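Local coordinates for SusD superfamily protein (Bacteroides fragilis, PDB 3L22) that probably binds sugars at the outer membrane as a member of the SusD family, and can bind zinc ions, at residues V117-F122 and S183-E188; D235-Y240 and I299-G304; L309-D314 and I390-R395. All coordinates share one frame; numbering follows the deposited sequence. Where two conformers were deposited one is given.

Interaction 1 of 3, residues V117-F122 and S183-E188. With ZN (zinc ion), chain E; ZN (zinc ion), chain B.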
ATOM      1  N   VAL A 117      22.197   2.581  -0.549  1.00 14.17           N
ATOM      2  CA  VAL A 117      21.614   3.456  -1.563  1.00 13.16           C
ATOM      3  C   VAL A 117      20.313   2.876  -2.073  1.00 12.94           C
ATOM      4  O   VAL A 117      19.318   3.552  -2.177  1.00 11.66           O
ATOM      5  CB  VAL A 117      22.564   3.655  -2.781  1.00 14.02           C
ATOM      6  CG1 VAL A 117      21.847   4.354  -3.981  1.00 12.12           C
ATOM      7  CG2 VAL A 117      23.823   4.463  -2.373  1.00 10.73           C
ATOM      8  N   GLN A 118      20.329   1.615  -2.425  1.00 12.66           N
ATOM      9  CA  GLN A 118      19.174   1.015  -3.095  1.00 12.42           C
ATOM     10  C   GLN A 118      17.991   0.875  -2.106  1.00 12.49           C
ATOM     11  O   GLN A 118      16.826   1.046  -2.470  1.00 12.12           O
ATOM     12  CB  GLN A 118      19.607  -0.317  -3.725  1.00 12.56           C
ATOM     13  CG  GLN A 118      20.550  -0.103  -4.921  1.00 12.96           C
ATOM     14  CD  GLN A 118      21.122  -1.395  -5.481  1.00 14.84           C
ATOM     15  OE1 GLN A 118      20.633  -2.477  -5.163  1.00 12.81           O
ATOM     16  NE2 GLN A 118      22.203  -1.291  -6.279  1.00 11.32           N
ATOM     17  N   GLU A 119      18.299   0.637  -0.837  1.00 12.23           N
ATOM     18  CA  GLU A 119      17.254   0.620   0.195  1.00 12.81           C
ATOM     19  C   GLU A 119      16.623   1.986   0.385  1.00 13.67           C
ATOM     20  O   GLU A 119      15.393   2.100   0.462  1.00 12.87           O
ATOM     21  CB  GLU A 119      17.770   0.124   1.557  1.00 12.43           C
ATOM     22  CG  GLU A 119      17.917  -1.391   1.567  1.00 13.03           C
ATOM     23  CD  GLU A 119      18.171  -1.952   2.979  1.00 15.82           C
ATOM     24  OE1 GLU A 119      17.768  -1.330   4.017  1.00 15.82           O
ATOM     25  OE2 GLU A 119      18.793  -3.030   3.021  1.00 14.87           O
ATOM     26  N   ALA A 120      17.459   3.013   0.438  1.00 13.44           N
ATOM     27  CA  ALA A 120      16.962   4.371   0.635  1.00 13.77           C
ATOM     28  C   ALA A 120      16.090   4.798  -0.570  1.00 13.84           C
ATOM     29  O   ALA A 120      15.039   5.402  -0.399  1.00 13.42           O
ATOM     30  CB  ALA A 120      18.125   5.326   0.850  1.00 12.58           C
ATOM     31  N   LYS A 121      16.534   4.476  -1.782  1.00 14.08           N
ATOM     32  CA  LYS A 121      15.745   4.750  -2.978  1.00 14.32           C
ATOM     33  C   LYS A 121      14.382   4.045  -2.987  1.00 14.37           C
ATOM     34  O   LYS A 121      13.383   4.622  -3.412  1.00 14.65           O
ATOM     35  CB  LYS A 121      16.553   4.442  -4.245  1.00 14.84           C
ATOM     36  CG  LYS A 121      17.679   5.466  -4.508  1.00 14.55           C
ATOM     37  CD  LYS A 121      18.309   5.190  -5.881  1.00 14.85           C
ATOM     38  CE  LYS A 121      19.459   6.134  -6.130  1.00 15.69           C
ATOM     39  NZ  LYS A 121      20.062   5.868  -7.465  1.00 16.45           N
ATOM     40  N   PHE A 122      14.334   2.815  -2.480  1.00 14.34           N
ATOM     41  CA  PHE A 122      13.079   2.086  -2.335  1.00 13.28           C
ATOM     42  C   PHE A 122      12.088   2.868  -1.438  1.00 13.43           C
ATOM     43  O   PHE A 122      10.935   3.008  -1.796  1.00 13.27           O
ATOM     44  CB  PHE A 122      13.306   0.690  -1.758  1.00 12.80           C
ATOM     45  CG  PHE A 122      12.045  -0.013  -1.410  1.00 13.73           C
ATOM     46  CD1 PHE A 122      11.344  -0.733  -2.393  1.00 13.95           C
ATOM     47  CD2 PHE A 122      11.492   0.093  -0.133  1.00 12.94           C
ATOM     48  CE1 PHE A 122      10.164  -1.366  -2.097  1.00 11.96           C
ATOM     49  CE2 PHE A 122      10.291  -0.532   0.161  1.00 14.74           C
ATOM     50  CZ  PHE A 122       9.623  -1.263  -0.853  1.00 15.07           C
ATOM     51  N   SER A 183      20.347  -4.908  -7.514  1.00 15.64           N
ATOM     52  CA  SER A 183      21.145  -6.126  -7.360  1.00 16.19           C
ATOM     53  C   SER A 183      21.948  -6.154  -6.077  1.00 15.15           C
ATOM     54  O   SER A 183      22.433  -7.201  -5.738  1.00 15.74           O
ATOM     55  CB  SER A 183      22.101  -6.293  -8.543  1.00 16.81           C
ATOM     56  OG  SER A 183      22.870  -5.108  -8.702  1.00 19.40           O
ATOM     57  N   ALA A 184      22.053  -5.047  -5.338  1.00 13.73           N
ATOM     58  CA  ALA A 184      22.729  -5.075  -4.050  1.00 13.56           C
ATOM     59  C   ALA A 184      21.728  -5.273  -2.921  1.00 13.57           C
ATOM     60  O   ALA A 184      22.150  -5.463  -1.782  1.00 13.65           O
ATOM     61  CB  ALA A 184      23.546  -3.825  -3.824  1.00 12.77           C
ATOM     62  N   LEU A 185      20.422  -5.241  -3.212  1.00 12.97           N
ATOM     63  CA  LEU A 185      19.459  -5.487  -2.164  1.00 12.66           C
ATOM     64  C   LEU A 185      19.506  -6.930  -1.669  1.00 12.92           C
ATOM     65  O   LEU A 185      19.818  -7.846  -2.403  1.00 12.14           O
ATOM     66  CB  LEU A 185      18.045  -5.112  -2.579  1.00 12.10           C
ATOM     67  CG  LEU A 185      17.776  -3.629  -2.817  1.00 12.55           C
ATOM     68  CD1 LEU A 185      16.335  -3.520  -3.401  1.00  8.65           C
ATOM     69  CD2 LEU A 185      17.973  -2.736  -1.541  1.00  9.57           C
ATOM     70  N   ASP A 186      19.160  -7.100  -0.400  1.00 13.13           N
ATOM     71  CA  ASP A 186      19.094  -8.426   0.257  1.00 13.34           C
ATOM     72  C   ASP A 186      17.972  -9.304  -0.337  1.00 12.41           C
ATOM     73  O   ASP A 186      17.087  -8.803  -1.039  1.00 11.36           O
ATOM     74  CB  ASP A 186      18.827  -8.193   1.749  1.00 13.18           C
ATOM     75  CG  ASP A 186      18.959  -9.446   2.587  1.00 16.60           C
ATOM     76  OD1 ASP A 186      19.945 -10.168   2.348  1.00 14.34           O
ATOM     77  OD2 ASP A 186      18.062  -9.690   3.458  1.00 17.38           O
ATOM     78  N   THR A 187      18.044 -10.608  -0.084  1.00 12.76           N
ATOM     79  CA  THR A 187      17.101 -11.583  -0.591  1.00 13.20           C
ATOM     80  C   THR A 187      16.564 -12.564   0.447  1.00 13.47           C
ATOM     81  O   THR A 187      16.078 -13.605   0.065  1.00 15.14           O
ATOM     82  CB  THR A 187      17.745 -12.416  -1.728  1.00 13.02           C
ATOM     83  OG1 THR A 187      18.865 -13.099  -1.185  1.00 14.32           O
ATOM     84  CG2 THR A 187      18.235 -11.522  -2.908  1.00 13.42           C
ATOM     85  N   GLU A 188      16.634 -12.249   1.735  1.00 13.29           N
ATOM     86  CA  GLU A 188      16.292 -13.202   2.785  1.00 13.56           C
ATOM     87  C   GLU A 188      14.758 -13.346   2.886  1.00 13.54           C
ATOM     88  O   GLU A 188      14.056 -12.395   2.691  1.00 15.33           O
ATOM     89  CB  GLU A 188      16.827 -12.731   4.140  1.00 13.41           C
ATOM     90  CG  GLU A 188      18.328 -12.740   4.244  1.00 14.44           C
ATOM     91  CD  GLU A 188      18.818 -12.086   5.513  1.00 12.55           C
ATOM     92  OE1 GLU A 188      18.127 -12.109   6.555  1.00 14.82           O
ATOM     93  OE2 GLU A 188      19.946 -11.585   5.491  1.00 14.63           O
TER
HETATM   94 ZN    ZN E   4      20.966 -11.230   3.713  1.00 22.57          ZN
HETATM   95 ZN    ZN B   1      19.109  -3.631   4.974  1.00 22.08          ZN
HETATM   96  O   HOH W   1      23.998  -2.973  -7.558  1.00 30.84           O
HETATM   97  O   HOH W   2      18.400  -4.941   1.205  1.00 12.40           O
HETATM   98  O   HOH W   3      19.108  -5.546   4.615  1.00 12.72           O
HETATM   99  O   HOH W   4      21.196  -3.005   5.551  1.00  2.00           O
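Gln118, on helix 113-131, reaches the backbone of Ala184 in the loop that follows helix 168-178. Its CG stands anti to the carbonyl carbon (chi1 -70°) and the chain runs extended from there to the loop. OE1 accepts from Ala184 N at 2.9 Å, with the donor tilted 18° from the carbonyl plane, while NE2 donates to a water 2.8 Å away that is also bonded to Ser183 OG, which has a further partner in Asn181 OD1. The amide is thus held at both ends, which fixes its rotation. Beneath it, Gln118 CB packs on Leu185 CD2 at 3.6 Å.

One residue on, the aliphatic part of Glu119 crosses the same leucine obliquely, its CG 3.4 Å from Leu185 CD2. Glu119 OE2 binds a zinc ion at 2.1 Å together with His197 and two waters, and a further water donates to OE2 and accepts from Asp186 N, bridging helix and loop; OE1 bonds to Tyr29 OH. Asp186 OD1 and Glu188 OE2 supply two ligands of a second zinc ion.

The contact ties the helix to an interhelical loop of the helical, TPR-clan SusD region, with Val117 and Ala120 against helix 79-103, and Leu185 and Phe122 against helix 200-213.

Interaction 2 of 3, residues D235-Y240 and I299-G304. With EDO (1,2-ethanediol), chain Y.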
ATOM      1  N   ASP A 235      -2.277 -21.548   7.340  1.00 16.14           N
ATOM      2  CA  ASP A 235      -2.911 -20.776   8.410  1.00 16.24           C
ATOM      3  C   ASP A 235      -2.874 -19.300   7.998  1.00 15.54           C
ATOM      4  O   ASP A 235      -1.807 -18.678   7.993  1.00 16.74           O
ATOM      5  CB  ASP A 235      -2.143 -21.022   9.714  1.00 16.05           C
ATOM      6  CG  ASP A 235      -2.717 -20.266  10.931  1.00 18.57           C
ATOM      7  OD1 ASP A 235      -3.520 -19.312  10.837  1.00 16.57           O
ATOM      8  OD2 ASP A 235      -2.318 -20.645  12.041  1.00 20.43           O
ATOM      9  N   VAL A 236      -4.037 -18.717   7.733  1.00 14.05           N
ATOM     10  CA  VAL A 236      -4.117 -17.299   7.305  1.00 13.35           C
ATOM     11  C   VAL A 236      -3.947 -16.275   8.454  1.00 13.32           C
ATOM     12  O   VAL A 236      -3.965 -15.081   8.195  1.00 13.79           O
ATOM     13  CB  VAL A 236      -5.450 -17.032   6.573  1.00 12.92           C
ATOM     14  CG1 VAL A 236      -5.603 -18.010   5.379  1.00 12.07           C
ATOM     15  CG2 VAL A 236      -6.665 -17.118   7.556  1.00 10.42           C
ATOM     16  N   THR A 237      -3.831 -16.729   9.712  1.00 13.25           N
ATOM     17  CA  THR A 237      -3.732 -15.831  10.869  1.00 13.51           C
ATOM     18  C   THR A 237      -2.283 -15.507  11.289  1.00 13.84           C
ATOM     19  O   THR A 237      -2.070 -14.660  12.154  1.00 13.36           O
ATOM     20  CB  THR A 237      -4.502 -16.373  12.091  1.00 13.58           C
ATOM     21  OG1 THR A 237      -3.828 -17.499  12.645  1.00 11.58           O
ATOM     22  CG2 THR A 237      -5.967 -16.800  11.697  1.00 14.18           C
ATOM     23  N   LEU A 238      -1.299 -16.161  10.681  1.00 13.63           N
ATOM     24  CA  LEU A 238       0.083 -16.096  11.188  1.00 14.36           C
ATOM     25  C   LEU A 238       0.651 -14.692  11.245  1.00 14.21           C
ATOM     26  O   LEU A 238       1.300 -14.328  12.217  1.00 14.71           O
ATOM     27  CB  LEU A 238       1.015 -16.993  10.385  1.00 13.99           C
ATOM     28  CG  LEU A 238       0.782 -18.494  10.457  1.00 14.62           C
ATOM     29  CD1 LEU A 238       1.712 -19.152   9.412  1.00 12.61           C
ATOM     30  CD2 LEU A 238       1.020 -19.033  11.895  1.00 12.45           C
ATOM     31  N   ILE A 239       0.357 -13.895  10.235  1.00 14.40           N
ATOM     32  CA  ILE A 239       1.019 -12.605  10.091  1.00 14.40           C
ATOM     33  C   ILE A 239       0.490 -11.533  11.041  1.00 15.14           C
ATOM     34  O   ILE A 239       1.134 -10.492  11.146  1.00 13.80           O
ATOM     35  CB  ILE A 239       1.011 -12.060   8.649  1.00 14.17           C
ATOM     36  CG1 ILE A 239      -0.408 -11.787   8.122  1.00 15.14           C
ATOM     37  CG2 ILE A 239       1.741 -13.010   7.723  1.00 12.55           C
ATOM     38  CD1 ILE A 239      -0.413 -11.077   6.735  1.00 14.53           C
ATOM     39  N   TYR A 240      -0.635 -11.797  11.732  1.00 14.27           N
ATOM     40  CA  TYR A 240      -1.223 -10.842  12.666  1.00 14.44           C
ATOM     41  C   TYR A 240      -0.885 -11.158  14.131  1.00 15.10           C
ATOM     42  O   TYR A 240      -1.386 -10.492  15.024  1.00 16.17           O
ATOM     43  CB  TYR A 240      -2.762 -10.758  12.484  1.00 14.25           C
ATOM     44  CG  TYR A 240      -3.156 -10.712  11.029  1.00 13.66           C
ATOM     45  CD1 TYR A 240      -3.052  -9.536  10.282  1.00 12.70           C
ATOM     46  CD2 TYR A 240      -3.576 -11.850  10.385  1.00 13.34           C
ATOM     47  CE1 TYR A 240      -3.389  -9.507   8.908  1.00 13.72           C
ATOM     48  CE2 TYR A 240      -3.902 -11.829   9.033  1.00 13.26           C
ATOM     49  CZ  TYR A 240      -3.800 -10.675   8.296  1.00 15.08           C
ATOM     50  OH  TYR A 240      -4.112 -10.757   6.940  1.00 15.21           O
ATOM     51  N   ILE A 299     -13.026 -16.005   6.315  1.00 13.68           N
ATOM     52  CA  ILE A 299     -14.316 -15.726   6.925  1.00 13.88           C
ATOM     53  C   ILE A 299     -14.293 -16.222   8.387  1.00 13.63           C
ATOM     54  O   ILE A 299     -14.587 -15.447   9.297  1.00 11.58           O
ATOM     55  CB  ILE A 299     -15.481 -16.339   6.088  1.00 14.35           C
ATOM     56  CG1 ILE A 299     -15.508 -15.710   4.670  1.00 16.21           C
ATOM     57  CG2 ILE A 299     -16.851 -16.226   6.816  1.00 13.85           C
ATOM     58  CD1 ILE A 299     -15.541 -14.210   4.589  1.00 19.14           C
ATOM     59  N   ILE A 300     -13.847 -17.464   8.596  1.00 13.30           N
ATOM     60  CA  ILE A 300     -13.720 -18.041   9.935  1.00 13.66           C
ATOM     61  C   ILE A 300     -12.813 -17.152  10.780  1.00 14.15           C
ATOM     62  O   ILE A 300     -13.172 -16.823  11.870  1.00 13.51           O
ATOM     63  CB  ILE A 300     -13.138 -19.464   9.916  1.00 14.31           C
ATOM     64  CG1 ILE A 300     -14.091 -20.434   9.192  1.00 15.99           C
ATOM     65  CG2 ILE A 300     -12.860 -19.982  11.383  1.00 13.78           C
ATOM     66  CD1 ILE A 300     -13.508 -21.813   8.911  1.00 16.32           C
ATOM     67  N   ALA A 301     -11.670 -16.715  10.243  1.00 13.86           N
ATOM     68  CA  ALA A 301     -10.693 -15.971  11.067  1.00 14.51           C
ATOM     69  C   ALA A 301     -11.106 -14.524  11.269  1.00 14.43           C
ATOM     70  O   ALA A 301     -10.946 -13.991  12.359  1.00 13.71           O
ATOM     71  CB  ALA A 301      -9.263 -16.030  10.438  1.00 13.42           C
ATOM     72  N   PHE A 302     -11.635 -13.889  10.225  1.00 14.28           N
ATOM     73  CA  PHE A 302     -11.722 -12.425  10.218  1.00 15.15           C
ATOM     74  C   PHE A 302     -13.114 -11.793  10.179  1.00 15.15           C
ATOM     75  O   PHE A 302     -13.220 -10.571  10.418  1.00 14.70           O
ATOM     76  CB  PHE A 302     -10.913 -11.860   9.043  1.00 15.80           C
ATOM     77  CG  PHE A 302      -9.533 -12.414   8.943  1.00 14.02           C
ATOM     78  CD1 PHE A 302      -8.696 -12.441  10.041  1.00 15.15           C
ATOM     79  CD2 PHE A 302      -9.062 -12.892   7.738  1.00 13.46           C
ATOM     80  CE1 PHE A 302      -7.411 -12.978   9.937  1.00 14.58           C
ATOM     81  CE2 PHE A 302      -7.777 -13.380   7.620  1.00 13.22           C
ATOM     82  CZ  PHE A 302      -6.970 -13.458   8.713  1.00 14.63           C
ATOM     83  N   LYS A 303     -14.160 -12.568   9.866  1.00 15.18           N
ATOM     84  CA  LYS A 303     -15.508 -11.991   9.822  1.00 15.36           C
ATOM     85  C   LYS A 303     -16.095 -12.066  11.224  1.00 15.90           C
ATOM     86  O   LYS A 303     -16.671 -13.057  11.614  1.00 16.16           O
ATOM     87  CB  LYS A 303     -16.401 -12.680   8.778  1.00 15.13           C
ATOM     88  CG  LYS A 303     -17.813 -12.057   8.647  1.00 16.33           C
ATOM     89  CD  LYS A 303     -18.584 -12.635   7.493  1.00 17.38           C
ATOM     90  CE  LYS A 303     -19.920 -11.934   7.271  1.00 18.97           C
ATOM     91  NZ  LYS A 303     -20.859 -12.207   8.380  1.00 18.44           N
ATOM     92  N   GLY A 304     -15.945 -11.000  11.987  1.00 17.11           N
ATOM     93  CA  GLY A 304     -16.328 -11.017  13.394  1.00 17.27           C
ATOM     94  C   GLY A 304     -17.822 -10.819  13.630  1.00 18.36           C
ATOM     95  O   GLY A 304     -18.574 -10.379  12.739  1.00 17.48           O
TER
HETATM   96  C1  EDO Y 465      -7.267 -13.655  13.397  1.00 59.09           C
HETATM   97  O1  EDO Y 465      -8.328 -14.409  14.053  1.00 58.72           O
HETATM   98  C2  EDO Y 465      -6.091 -13.172  14.267  1.00 58.37           C
HETATM   99  O2  EDO Y 465      -5.779 -11.780  14.012  1.00 57.17           O
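Phe302, on the last turn of helix 297-302, and Tyr240, in the loop that precedes strand 249-253, supply the aromatic part of this contact. Their side chains cross at about a right angle, with ring planes at 80° and centroids 5.3 Å apart, and the closest approach is between Phe302 CZ and Tyr240 CE2, 3.5 Å. Ile239 CG1 sits over the centre of one face of the tyrosine ring, and Ala301 CB lies likewise over one face of the phenylalanine, so each ring is backed by the residue before it.

Apolar branches extend the contact past the rings. Ala301 CB meets Thr237 CG2 at 3.6 Å, and Val236 CG2 touches both Ala301 CB and the CZ end of Phe302. The threonine methyl, anti to the carbonyl carbon, is thereby given to the helix while OG1 serves the loop.

The loop itself is built on a type I turn from Asp235 to Leu238, combined with an Asx turn: Asp235 OD1 accepts from Thr237 N at 2.8 Å, and also from Thr237 OG1 at 2.6 Å. These bonds are met on the anti and syn sides of the carboxylate respectively, and Thr237 OG1 has a further partner in Lys241 NZ.

Among the polar atoms at the interface, Val236 O lies in the plane of the Phe302 ring at its edge, 3.5 Å from CZ. An ethanediol, probably from the crystallisation liquor, donates from O1 to Ala301 O at 3.1 Å and rests its C1 near Phe302 CE1.

Interaction 3 of 3, residues L309-D314 and I390-R395. With EDO (1,2-ethanediol), chain Y.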
ATOM      1  N   LEU A 309     -13.952  -6.404  11.666  1.00 14.21           N
ATOM      2  CA  LEU A 309     -12.883  -7.090  10.982  1.00 14.40           C
ATOM      3  C   LEU A 309     -11.800  -7.511  12.006  1.00 14.58           C
ATOM      4  O   LEU A 309     -11.190  -6.645  12.619  1.00 14.00           O
ATOM      5  CB  LEU A 309     -12.290  -6.189   9.897  1.00 14.00           C
ATOM      6  CG  LEU A 309     -11.275  -6.840   8.966  1.00 15.46           C
ATOM      7  CD1 LEU A 309     -11.827  -8.043   8.179  1.00 12.63           C
ATOM      8  CD2 LEU A 309     -10.650  -5.782   8.015  1.00 14.94           C
HETATM    9  N   MSE A 310     -11.509  -8.810  12.120  1.00 15.14           N
HETATM   10  CA  MSE A 310     -10.648  -9.317  13.210  0.75 15.47           C
HETATM   11  C   MSE A 310      -9.190  -9.504  12.818  1.00 16.01           C
HETATM   12  O   MSE A 310      -8.459 -10.248  13.475  1.00 16.98           O
HETATM   13  CB  MSE A 310     -11.207 -10.623  13.776  0.75 15.04           C
HETATM   14  CG  MSE A 310     -12.710 -10.544  14.112  0.75 16.42           C
HETATM   15 SE   MSE A 310     -13.035  -9.323  15.576  0.56 18.29          SE
HETATM   16  CE  MSE A 310     -12.191 -10.356  17.024  0.75 14.27           C
ATOM     17  N   LYS A 311      -8.712  -8.804  11.790  1.00 15.57           N
ATOM     18  CA  LYS A 311      -7.267  -8.859  11.502  1.00 15.18           C
ATOM     19  C   LYS A 311      -6.424  -8.125  12.554  1.00 15.28           C
ATOM     20  O   LYS A 311      -5.504  -8.689  13.140  1.00 15.42           O
ATOM     21  CB  LYS A 311      -6.923  -8.319  10.116  1.00 14.82           C
ATOM     22  CG  LYS A 311      -7.314  -9.276   8.973  1.00 17.11           C
ATOM     23  CD  LYS A 311      -7.048  -8.726   7.582  1.00 13.18           C
ATOM     24  CE  LYS A 311      -7.483  -9.737   6.490  1.00 13.23           C
ATOM     25  NZ  LYS A 311      -6.992  -9.328   5.126  1.00 11.82           N
ATOM     26  N   PHE A 312      -6.720  -6.850  12.761  1.00 14.70           N
ATOM     27  CA  PHE A 312      -5.935  -5.989  13.632  1.00 14.24           C
ATOM     28  C   PHE A 312      -6.791  -5.586  14.799  1.00 15.28           C
ATOM     29  O   PHE A 312      -7.540  -4.610  14.697  1.00 15.41           O
ATOM     30  CB  PHE A 312      -5.502  -4.742  12.852  1.00 14.92           C
ATOM     31  CG  PHE A 312      -4.726  -5.066  11.614  1.00 15.14           C
ATOM     32  CD1 PHE A 312      -3.382  -5.406  11.703  1.00 15.96           C
ATOM     33  CD2 PHE A 312      -5.322  -5.015  10.365  1.00 15.60           C
ATOM     34  CE1 PHE A 312      -2.635  -5.713  10.561  1.00 17.44           C
ATOM     35  CE2 PHE A 312      -4.604  -5.331   9.230  1.00 17.09           C
ATOM     36  CZ  PHE A 312      -3.254  -5.694   9.324  1.00 16.60           C
ATOM     37  N   THR A 313      -6.728  -6.343  15.884  1.00 15.10           N
ATOM     38  CA  THR A 313      -7.523  -6.027  17.047  1.00 17.35           C
ATOM     39  C   THR A 313      -6.737  -5.837  18.346  1.00 16.63           C
ATOM     40  O   THR A 313      -7.367  -5.653  19.402  1.00 16.02           O
ATOM     41  CB  THR A 313      -8.654  -7.049  17.240  1.00 18.08           C
ATOM     42  OG1 THR A 313      -8.078  -8.343  17.396  1.00 23.12           O
ATOM     43  CG2 THR A 313      -9.602  -7.027  16.010  1.00 21.60           C
ATOM     44  N   ASP A 314      -5.394  -5.813  18.301  1.00 14.95           N
ATOM     45  CA  ASP A 314      -4.672  -5.605  19.537  1.00 14.87           C
ATOM     46  C   ASP A 314      -4.407  -4.122  19.718  1.00 13.89           C
ATOM     47  O   ASP A 314      -3.336  -3.599  19.347  1.00 13.70           O
ATOM     48  CB  ASP A 314      -3.394  -6.440  19.575  1.00 14.66           C
ATOM     49  CG  ASP A 314      -2.618  -6.256  20.883  1.00 16.07           C
ATOM     50  OD1 ASP A 314      -3.048  -5.479  21.803  1.00 17.19           O
ATOM     51  OD2 ASP A 314      -1.532  -6.880  20.975  1.00 19.04           O
ATOM     52  N   ILE A 390      -8.707  -7.367   2.327  1.00 13.12           N
ATOM     53  CA  ILE A 390      -9.581  -6.544   3.135  1.00 12.85           C
ATOM     54  C   ILE A 390      -8.793  -6.045   4.339  1.00 13.50           C
ATOM     55  O   ILE A 390      -8.148  -6.819   5.053  1.00 12.99           O
ATOM     56  CB  ILE A 390     -10.900  -7.276   3.530  1.00 12.80           C
ATOM     57  CG1 ILE A 390     -11.898  -6.285   4.165  1.00 14.07           C
ATOM     58  CG2 ILE A 390     -10.672  -8.505   4.456  1.00 10.79           C
ATOM     59  CD1 ILE A 390     -13.382  -6.838   4.260  1.00 11.88           C
ATOM     60  N   GLY A 391      -8.821  -4.728   4.539  1.00 14.44           N
ATOM     61  CA  GLY A 391      -8.073  -4.103   5.632  1.00 14.39           C
ATOM     62  C   GLY A 391      -6.573  -3.937   5.453  1.00 14.42           C
ATOM     63  O   GLY A 391      -5.869  -3.564   6.427  1.00 14.93           O
ATOM     64  N   GLU A 392      -6.052  -4.184   4.254  1.00 14.13           N
ATOM     65  CA  GLU A 392      -4.578  -4.214   4.066  1.00 14.47           C
ATOM     66  C   GLU A 392      -4.035  -3.160   3.069  1.00 13.99           C
ATOM     67  O   GLU A 392      -3.039  -3.361   2.407  1.00 14.49           O
ATOM     68  CB  GLU A 392      -4.091  -5.638   3.715  1.00 15.28           C
ATOM     69  CG  GLU A 392      -4.158  -6.573   4.915  1.00 16.50           C
ATOM     70  CD  GLU A 392      -3.592  -7.967   4.655  1.00 17.29           C
ATOM     71  OE1 GLU A 392      -2.508  -8.102   4.012  1.00 15.78           O
ATOM     72  OE2 GLU A 392      -4.257  -8.933   5.083  1.00 14.76           O
ATOM     73  N   GLY A 393      -4.678  -2.010   3.006  1.00 14.42           N
ATOM     74  CA  GLY A 393      -4.054  -0.818   2.421  1.00 13.83           C
ATOM     75  C   GLY A 393      -4.026  -0.847   0.910  1.00 13.73           C
ATOM     76  O   GLY A 393      -3.197  -0.181   0.319  1.00 12.76           O
ATOM     77  N   ILE A 394      -4.962  -1.584   0.299  1.00 13.58           N
ATOM     78  CA  ILE A 394      -4.893  -1.908  -1.122  1.00 14.63           C
ATOM     79  C   ILE A 394      -6.146  -1.538  -1.896  1.00 14.60           C
ATOM     80  O   ILE A 394      -6.032  -1.075  -3.046  1.00 14.08           O
ATOM     81  CB  ILE A 394      -4.561  -3.429  -1.338  1.00 14.92           C
ATOM     82  CG1 ILE A 394      -3.067  -3.695  -1.103  1.00 16.17           C
ATOM     83  CG2 ILE A 394      -4.908  -3.898  -2.728  1.00 17.75           C
ATOM     84  CD1 ILE A 394      -2.704  -5.241  -0.951  1.00 14.28           C
ATOM     85  N   ARG A 395      -7.332  -1.709  -1.303  1.00 14.30           N
ATOM     86  CA  ARG A 395      -8.529  -1.658  -2.116  1.00 13.41           C
ATOM     87  C   ARG A 395      -8.747  -0.349  -2.925  1.00 13.52           C
ATOM     88  O   ARG A 395      -9.089  -0.370  -4.131  1.00 11.93           O
ATOM     89  CB  ARG A 395      -9.738  -1.948  -1.240  1.00 13.64           C
ATOM     90  CG  ARG A 395     -11.071  -1.871  -1.985  1.00 12.04           C
ATOM     91  CD  ARG A 395     -11.139  -2.893  -3.106  1.00 10.57           C
ATOM     92  NE  ARG A 395     -12.387  -2.820  -3.835  1.00 12.30           N
ATOM     93  CZ  ARG A 395     -12.535  -3.117  -5.121  1.00 14.85           C
ATOM     94  NH1 ARG A 395     -11.529  -3.563  -5.873  1.00 18.79           N
ATOM     95  NH2 ARG A 395     -13.723  -2.974  -5.677  1.00 15.27           N
TER
HETATM   96  C1  EDO Y 465      -7.267 -13.655  13.397  1.00 59.09           C
HETATM   97  O1  EDO Y 465      -8.328 -14.409  14.053  1.00 58.72           O
HETATM   98  C2  EDO Y 465      -6.091 -13.172  14.267  1.00 58.37           C
HETATM   99  O2  EDO Y 465      -5.779 -11.780  14.012  1.00 57.17           O
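Glu392 OE2 is gripped by two groups: Lys311 NZ, which forms a salt bridge to it at 2.8 Å, and the hydroxyl of Tyr240. The ammonium meets the carboxylate on its anti side, 30° out of the plane, and the two side chains cross at about a right angle. Lys311 NZ also donates to Ile390 O at 2.8 Å, in the carbonyl plane and on a lone pair, with a C=O...donor angle of 143°. An extended chain beyond CG carries the amine this far, its CD and CE running close to the same carbonyl oxygen. The other carboxylate oxygen, Glu392 OE1, is in a salt bridge with Arg326 of strand 322-326, which would be expected to favour the ionised acid.

The contact joins two loops of the SusD-family region through buried residues, one after helix 297-302 and the other between helices 374-388 and 395-401. Gly391 turns here at positive phi, 77°, which by itself favours glycine, and its CA lies 3.9 Å from Leu309 CD2. Leu309 CD1 packs on Ile390 CG2 at 3.9 Å, the two side chains sliding past each other in opposite directions. Phe312 approaches Gly391 O obliquely, with CE2 3.5 Å away.

Interactions 2 and 3 are neighbours, their centres about 10 Å apart, while the centre of interaction 1 lies about 31 Å and 28 Å from theirs, on the opposite side of the chain's centre from interaction 3. Interactions 2 and 3 are joined directly: they share the Tyr240-Glu392 bond, a backbone pairing of Phe302 with Met310 and one ethanediol. Interaction 3 is the most central, its touching residues all buried and held by an ionic network. Interaction 2, partly buried, relies across its segments on aromatic and apolar packing. Interaction 1, buried but far from the chain's centre, couples a helix to a loop through one amide, bridging waters and a leucine, and alone has zinc ligands within its own segments.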